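Long-range contacts in putative molybdenum cofactor biosynthesis protein D2 (MoaD2) / thiamine S (PDB 6JC0), which probably serves as the small ubiquitin-like sulfur carrier of molybdenum cofactor biosynthesis, delivering sulfur from a C-terminal thiocarboxylate in the manner of MoaD and ThiS proteins: residues T5-T10 against I30-S35; T34-L39 against K71-P76; S58-E63 against T78-P83. One frame throughout, in Å; residues are numbered along the deposited sequence.

Contact 1 (T5-T10 against I30-S35); sequences TTVRVT and IATGTS
Two donors of Thr-34 hold the carbonyl oxygen of Ala-31: the backbone N closes a type II turn over residues 31-34, and OG1 comes to 2.5 Å from Ala-31 O, in the carbonyl plane on a lone pair. Thr-5 O is also approached twice. Thr-32 N gives it an almost straight bond of 3.0 Å (174° at the hydrogen), and Thr-32 OG1, set beside its backbone N by a chi1 of -54°, adds a weak one. From this end the segments pair as antiparallel strands, the first strand pair of the beta-grasp fold, at the sheet edge. Val-7 and Ile-30 form a hydrogen-bonded pair: Val-7 N reaches Ile-30 O at 2.8 Å, nearly along the C=O axis, and Ile-30 N returns to Val-7 O. Their side chains lie alongside each other and point the same way, with Val-7 CG1 3.7 Å from Ile-30 CG1. Each of these CG1 atoms takes the crowded position between backbone N and carbonyl carbon. Ile-30 extends CD1 obliquely to Val-9 CG2 at 3.8 Å. Gly-33 occupies the third position of the turn with phi 100°, where a CB would be jammed against the carbonyl oxygen of Thr-32.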
# COMPACT_ATOMS: atom_id res chain seq x y z
N THR B 5 51.59 15.69 22.65
CA THR B 5 51.83 14.30 22.27
C THR B 5 50.52 13.54 22.05
O THR B 5 50.45 12.64 21.21
CB THR B 5 52.66 13.55 23.33
OG1 THR B 5 51.99 13.61 24.59
CG2 THR B 5 54.04 14.18 23.47
N THR B 6 49.50 13.91 22.81
CA THR B 6 48.23 13.20 22.76
C THR B 6 47.07 14.12 22.44
O THR B 6 47.17 15.34 22.56
CB THR B 6 47.92 12.47 24.09
OG1 THR B 6 47.68 13.44 25.12
CG2 THR B 6 49.08 11.58 24.49
N VAL B 7 45.95 13.52 22.04
CA VAL B 7 44.76 14.26 21.70
C VAL B 7 43.55 13.62 22.39
O VAL B 7 43.49 12.40 22.52
CB VAL B 7 44.56 14.31 20.17
CG1 VAL B 7 44.35 12.92 19.59
CG2 VAL B 7 43.42 15.20 19.83
N ARG B 8 42.62 14.44 22.86
CA ARG B 8 41.49 13.90 23.61
C ARG B 8 40.28 13.64 22.71
O ARG B 8 39.80 14.54 22.02
CB ARG B 8 41.10 14.84 24.75
CG ARG B 8 39.97 14.29 25.61
CD ARG B 8 39.88 15.01 26.94
NE ARG B 8 40.99 14.68 27.83
CZ ARG B 8 41.03 13.60 28.61
NH1 ARG B 8 40.02 12.75 28.61
NH2 ARG B 8 42.09 13.38 29.38
N VAL B 9 39.81 12.40 22.73
CA VAL B 9 38.69 11.99 21.90
C VAL B 9 37.50 11.57 22.75
O VAL B 9 37.64 10.80 23.70
CB VAL B 9 39.09 10.81 20.97
CG1 VAL B 9 37.85 10.10 20.42
CG2 VAL B 9 39.98 11.30 19.84
N THR B 10 36.33 12.10 22.42
CA THR B 10 35.09 11.65 23.04
C THR B 10 34.50 10.51 22.21
O THR B 10 34.35 10.63 20.99
CB THR B 10 34.07 12.80 23.18
OG1 THR B 10 34.66 13.87 23.93
CG2 THR B 10 32.81 12.32 23.90
N ILE B 30 44.46 9.69 23.35
CA ILE B 30 45.17 8.84 22.41
C ILE B 30 46.31 9.60 21.74
O ILE B 30 46.24 10.82 21.58
CB ILE B 30 44.24 8.29 21.32
CG1 ILE B 30 43.66 9.44 20.50
CG2 ILE B 30 43.15 7.42 21.93
CD1 ILE B 30 42.96 9.00 19.26
N ALA B 31 47.35 8.87 21.34
CA ALA B 31 48.49 9.47 20.66
C ALA B 31 48.03 10.19 19.40
O ALA B 31 47.26 9.65 18.61
CB ALA B 31 49.52 8.41 20.32
N THR B 32 48.50 11.42 19.23
CA THR B 32 48.17 12.21 18.05
C THR B 32 48.59 11.46 16.80
O THR B 32 49.72 10.98 16.70
CB THR B 32 48.85 13.59 18.09
OG1 THR B 32 48.53 14.24 19.33
CG2 THR B 32 48.37 14.45 16.93
N GLY B 33 47.66 11.32 15.86
CA GLY B 33 47.91 10.58 14.64
C GLY B 33 47.34 9.17 14.65
O GLY B 33 47.38 8.49 13.63
N THR B 34 46.83 8.74 15.80
CA THR B 34 46.21 7.43 15.91
C THR B 34 45.07 7.30 14.90
O THR B 34 44.21 8.17 14.81
CB THR B 34 45.64 7.18 17.33
OG1 THR B 34 46.70 7.20 18.29
CG2 THR B 34 44.93 5.83 17.40
N SER B 35 45.08 6.22 14.12
CA SER B 35 44.02 6.00 13.15
C SER B 35 42.75 5.55 13.86
O SER B 35 42.79 5.08 15.00
CB SER B 35 44.44 4.96 12.12
OG SER B 35 44.43 3.66 12.68

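Contact 2 (T34-L39 against K71-P76); sequences TSVAEL and KPLVTP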
# COMPACT_ATOMS: atom_id res chain seq x y z
N THR B 34 46.83 8.74 15.80
CA THR B 34 46.21 7.43 15.91
C THR B 34 45.07 7.30 14.90
O THR B 34 44.21 8.17 14.81
CB THR B 34 45.64 7.18 17.33
OG1 THR B 34 46.70 7.20 18.29
CG2 THR B 34 44.93 5.83 17.40
N SER B 35 45.08 6.22 14.12
CA SER B 35 44.02 6.00 13.15
C SER B 35 42.75 5.55 13.86
O SER B 35 42.79 5.08 15.00
CB SER B 35 44.44 4.96 12.12
OG SER B 35 44.43 3.66 12.68
N VAL B 36 41.61 5.68 13.18
CA VAL B 36 40.35 5.22 13.74
C VAL B 36 40.42 3.72 14.02
O VAL B 36 39.92 3.25 15.04
CB VAL B 36 39.16 5.51 12.80
CG1 VAL B 36 37.86 5.00 13.41
CG2 VAL B 36 39.07 7.00 12.52
N ALA B 37 41.06 2.98 13.11
CA ALA B 37 41.23 1.54 13.28
C ALA B 37 42.01 1.20 14.55
O ALA B 37 41.62 0.32 15.31
CB ALA B 37 41.91 0.95 12.06
N GLU B 38 43.11 1.92 14.78
CA GLU B 38 43.89 1.73 16.00
C GLU B 38 43.08 2.07 17.25
O GLU B 38 43.23 1.43 18.29
CB GLU B 38 45.15 2.59 15.98
CG GLU B 38 46.15 2.24 14.89
CD GLU B 38 47.37 3.14 14.94
OE1 GLU B 38 48.12 3.07 15.94
OE2 GLU B 38 47.57 3.94 13.99
N LEU B 39 42.22 3.08 17.14
CA LEU B 39 41.35 3.48 18.24
C LEU B 39 40.38 2.36 18.57
O LEU B 39 40.18 2.01 19.74
CB LEU B 39 40.59 4.76 17.91
CG LEU B 39 39.47 5.14 18.89
CD1 LEU B 39 40.03 5.38 20.30
CD2 LEU B 39 38.70 6.35 18.40
N LYS B 71 42.12 6.71 8.65
CA LYS B 71 41.99 8.13 8.97
C LYS B 71 42.66 8.48 10.30
O LYS B 71 42.27 7.96 11.34
CB LYS B 71 40.52 8.54 9.02
CG LYS B 71 40.30 9.93 9.61
CD LYS B 71 38.81 10.20 9.81
CE LYS B 71 38.58 11.52 10.55
NZ LYS B 71 39.00 12.69 9.75
N PRO B 72 43.66 9.36 10.26
CA PRO B 72 44.37 9.77 11.48
C PRO B 72 43.55 10.71 12.36
O PRO B 72 42.86 11.60 11.84
CB PRO B 72 45.61 10.49 10.94
CG PRO B 72 45.67 10.15 9.47
CD PRO B 72 44.26 9.95 9.05
N LEU B 73 43.62 10.51 13.67
CA LEU B 73 42.99 11.41 14.62
C LEU B 73 44.02 12.40 15.15
O LEU B 73 44.88 12.05 15.95
CB LEU B 73 42.35 10.61 15.77
CG LEU B 73 41.27 9.63 15.32
CD1 LEU B 73 40.97 8.58 16.39
CD2 LEU B 73 39.99 10.38 14.95
N VAL B 74 43.96 13.65 14.69
CA VAL B 74 45.01 14.63 14.99
C VAL B 74 44.47 15.87 15.69
O VAL B 74 45.21 16.83 15.91
CB VAL B 74 45.75 15.06 13.72
CG1 VAL B 74 46.51 13.88 13.13
CG2 VAL B 74 44.78 15.65 12.71
N THR B 75 43.19 15.84 16.03
CA THR B 75 42.52 16.98 16.64
C THR B 75 41.43 16.45 17.54
O THR B 75 40.84 15.41 17.24
CB THR B 75 41.95 17.93 15.55
OG1 THR B 75 41.07 18.89 16.16
CG2 THR B 75 41.19 17.15 14.49
N PRO B 76 41.17 17.13 18.67
CA PRO B 76 40.10 16.71 19.59
C PRO B 76 38.80 16.51 18.84
O PRO B 76 38.43 17.34 18.01
CB PRO B 76 40.01 17.87 20.58
CG PRO B 76 41.40 18.42 20.60
CD PRO B 76 41.91 18.30 19.19
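A capping box opens the helix that begins at Val-36, and beside it two very short, weakly bonded antiparallel strands, 34-35 and 72-73, join this helix start to the segment 71-76. Ser-35 is the N-cap: its OG, held between the backbone N and the carbonyl carbon (chi1 74°), accepts from Glu-38 N at 3.0 Å, nearly straight, while Glu-38 OE2 turns back for a weak bond from Ser-35 N. Across the contact, Val-36 N, in the first turn of the helix, donates to Lys-71 O at 3.0 Å; the bond is bent at the hydrogen (139°), though it stays in the carbonyl plane. The same oxygen receives a CA-H contact from Ser-35. Leu-73 N meets Thr-34 O at 2.7 Å from above the carbonyl plane. Leu-73 sends CD1 to Leu-39 CD2 at 3.8 Å, the two side chains crossing at about a right angle, and Leu-39 goes on to Leu-28 and Ile-30 of the main sheet. Val-36 CG2 packs obliquely on Lys-71 CB at 4.1 Å. Ser-35 OG and Lys-71 O thus each satisfy an N-H of the first helical turn, and as acceptors at the positive end of the helix dipole they probably stabilise it.

Contact 3 (S58-E63 against T78-P83); sequences SYLCDE and TVDVLP
Leu-60 and Asp-80 face each other as a hydrogen-bonded antiparallel pair, Asp-80 N giving to Leu-60 O at 2.8 Å while Leu-60 N takes a lone pair of Asp-80 O. Ser-58 and Leu-82 make the next such pair, with Ser-58 N 2.7 Å from Leu-82 O. Beyond the strand end, Asp-62 continues the pattern with backbone and side chain: its N donates to Thr-78 O at 2.8 Å, and its OD1 accepts from Thr-78 N at 3.1 Å, the donor standing above the carboxylate plane. The Asp-62 backbone has positive phi and psi, and CG lies anti to the carbonyl carbon (chi1 -67°), bringing the carboxylate back toward Thr-78. Water 2 accepts from Glu-63 N and donates to Thr-78 O, adding a third link.

On one face, the Leu-60 and Leu-82 side chains cross at about a right angle, their CD1 atoms 3.9 Å apart. On the other, Tyr-59 lies alongside Val-81, CE1 reaching Val-81 CG1 at 3.9 Å, and Cys-61 SG rests near Val-79 CG2. Helix 36-44 covers this second face, Val-40 touching Tyr-59 and Leu-39 touching Val-79, as in the beta-grasp fold, where a helix packs across the sheet. The Leu-60 face meets another protein chain, which packs on Leu-60 and Leu-82 and bonds to Asp-80 OD2.

Glu-63 OE2 and Asp-80 OD2 stand 4.6 Å apart, their carboxylate planes 64° apart. Arg-12 forms salt bridges to both through NH2, which probably offsets the repulsion between them and helps keep both ionised beside the partner chain.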
# COMPACT_ATOMS: atom_id res chain seq x y z
N SER B 58 30.00 0.72 12.14
CA SER B 58 30.51 1.81 11.33
C SER B 58 30.82 2.97 12.27
O SER B 58 30.51 2.90 13.46
CB SER B 58 29.52 2.23 10.25
OG SER B 58 28.31 2.69 10.82
N TYR B 59 31.45 4.02 11.74
CA TYR B 59 31.93 5.09 12.61
C TYR B 59 31.74 6.48 12.03
O TYR B 59 31.85 6.69 10.82
CB TYR B 59 33.42 4.86 12.93
CG TYR B 59 33.66 3.51 13.57
CD1 TYR B 59 33.55 3.34 14.94
CD2 TYR B 59 33.98 2.40 12.79
CE1 TYR B 59 33.75 2.10 15.53
CE2 TYR B 59 34.18 1.16 13.37
CZ TYR B 59 34.07 1.02 14.74
OH TYR B 59 34.27 -0.21 15.32
N LEU B 60 31.44 7.43 12.91
CA LEU B 60 31.40 8.84 12.56
C LEU B 60 32.46 9.61 13.33
O LEU B 60 32.70 9.33 14.50
CB LEU B 60 30.02 9.43 12.85
CG LEU B 60 28.78 8.61 12.51
CD1 LEU B 60 27.55 9.30 13.06
CD2 LEU B 60 28.66 8.40 11.01
N CYS B 61 33.08 10.57 12.67
CA CYS B 61 33.95 11.54 13.34
C CYS B 61 33.28 12.90 13.23
O CYS B 61 33.16 13.43 12.13
CB CYS B 61 35.34 11.56 12.71
SG CYS B 61 36.35 10.11 13.04
N ASP B 62 32.86 13.45 14.36
CA ASP B 62 32.02 14.64 14.38
C ASP B 62 30.82 14.43 13.45
O ASP B 62 30.50 15.29 12.63
CB ASP B 62 32.81 15.89 13.97
CG ASP B 62 33.87 16.27 14.99
OD1 ASP B 62 33.77 15.83 16.16
OD2 ASP B 62 34.80 17.02 14.63
N GLU B 63 30.19 13.27 13.59
CA GLU B 63 29.01 12.88 12.81
C GLU B 63 29.22 12.88 11.29
O GLU B 63 28.26 12.96 10.53
CB GLU B 63 27.82 13.78 13.16
CG GLU B 63 27.37 13.65 14.61
CD GLU B 63 26.06 14.35 14.89
OE1 GLU B 63 25.62 15.16 14.04
OE2 GLU B 63 25.46 14.10 15.96
N THR B 78 34.85 13.96 18.38
CA THR B 78 33.86 13.00 18.85
C THR B 78 33.77 11.85 17.87
O THR B 78 33.53 12.05 16.68
CB THR B 78 32.48 13.65 19.03
OG1 THR B 78 32.57 14.70 19.99
CG2 THR B 78 31.47 12.62 19.50
N VAL B 79 33.99 10.63 18.36
CA VAL B 79 33.86 9.44 17.53
C VAL B 79 32.61 8.66 17.94
O VAL B 79 32.49 8.22 19.08
CB VAL B 79 35.10 8.53 17.63
CG1 VAL B 79 34.90 7.26 16.81
CG2 VAL B 79 36.35 9.26 17.17
N ASP B 80 31.68 8.49 17.00
CA ASP B 80 30.47 7.72 17.26
C ASP B 80 30.61 6.27 16.79
O ASP B 80 31.08 6.01 15.68
CB ASP B 80 29.25 8.36 16.58
CG ASP B 80 28.85 9.68 17.22
OD1 ASP B 80 29.43 10.05 18.26
OD2 ASP B 80 27.94 10.35 16.69
N VAL B 81 30.18 5.33 17.63
CA VAL B 81 30.23 3.91 17.31
C VAL B 81 28.83 3.39 16.94
O VAL B 81 27.95 3.29 17.81
CB VAL B 81 30.79 3.08 18.48
CG1 VAL B 81 30.85 1.61 18.10
CG2 VAL B 81 32.16 3.59 18.88
N LEU B 82 28.65 3.05 15.67
CA LEU B 82 27.33 2.71 15.14
C LEU B 82 27.22 1.25 14.70
O LEU B 82 27.84 0.85 13.72
CB LEU B 82 26.99 3.62 13.94
CG LEU B 82 26.38 5.00 14.17
CD1 LEU B 82 27.32 5.91 14.93
CD2 LEU B 82 25.98 5.64 12.84
N PRO B 83 26.42 0.46 15.43
CA PRO B 83 26.16 -0.93 15.01
C PRO B 83 25.37 -0.96 13.71
O PRO B 83 24.84 0.08 13.30
CB PRO B 83 25.33 -1.50 16.17
CG PRO B 83 25.62 -0.60 17.33
CD PRO B 83 25.79 0.76 16.72
O HOH W 1 26.45 1.09 11.01
O HOH W 2 30.65 11.76 15.75

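In the fold
From the N terminus, strand 6-13 turns through helix 16-21 and returns as strand 25-31, so contact 1 closes the first loop. The chain passes directly into contact 2, which shares Thr-34 and Ser-35 with it and closes a long loop that runs through the rest of helix 36-44, helix 48-54 and strands 58-61 and 64-65. Contact 3 opens within that loop and closes after it, so contacts 2 and 3 cross. Strand 77-82 also lies parallel to strand 6-13, with Thr-10 O bonded to Val-79 N, which joins contacts 1 and 3 in one sheet. In contact 2, Leu-73 and Leu-39 pack on Ile-30 of contact 1 and, respectively, on Cys-61 and Val-79 of contact 3.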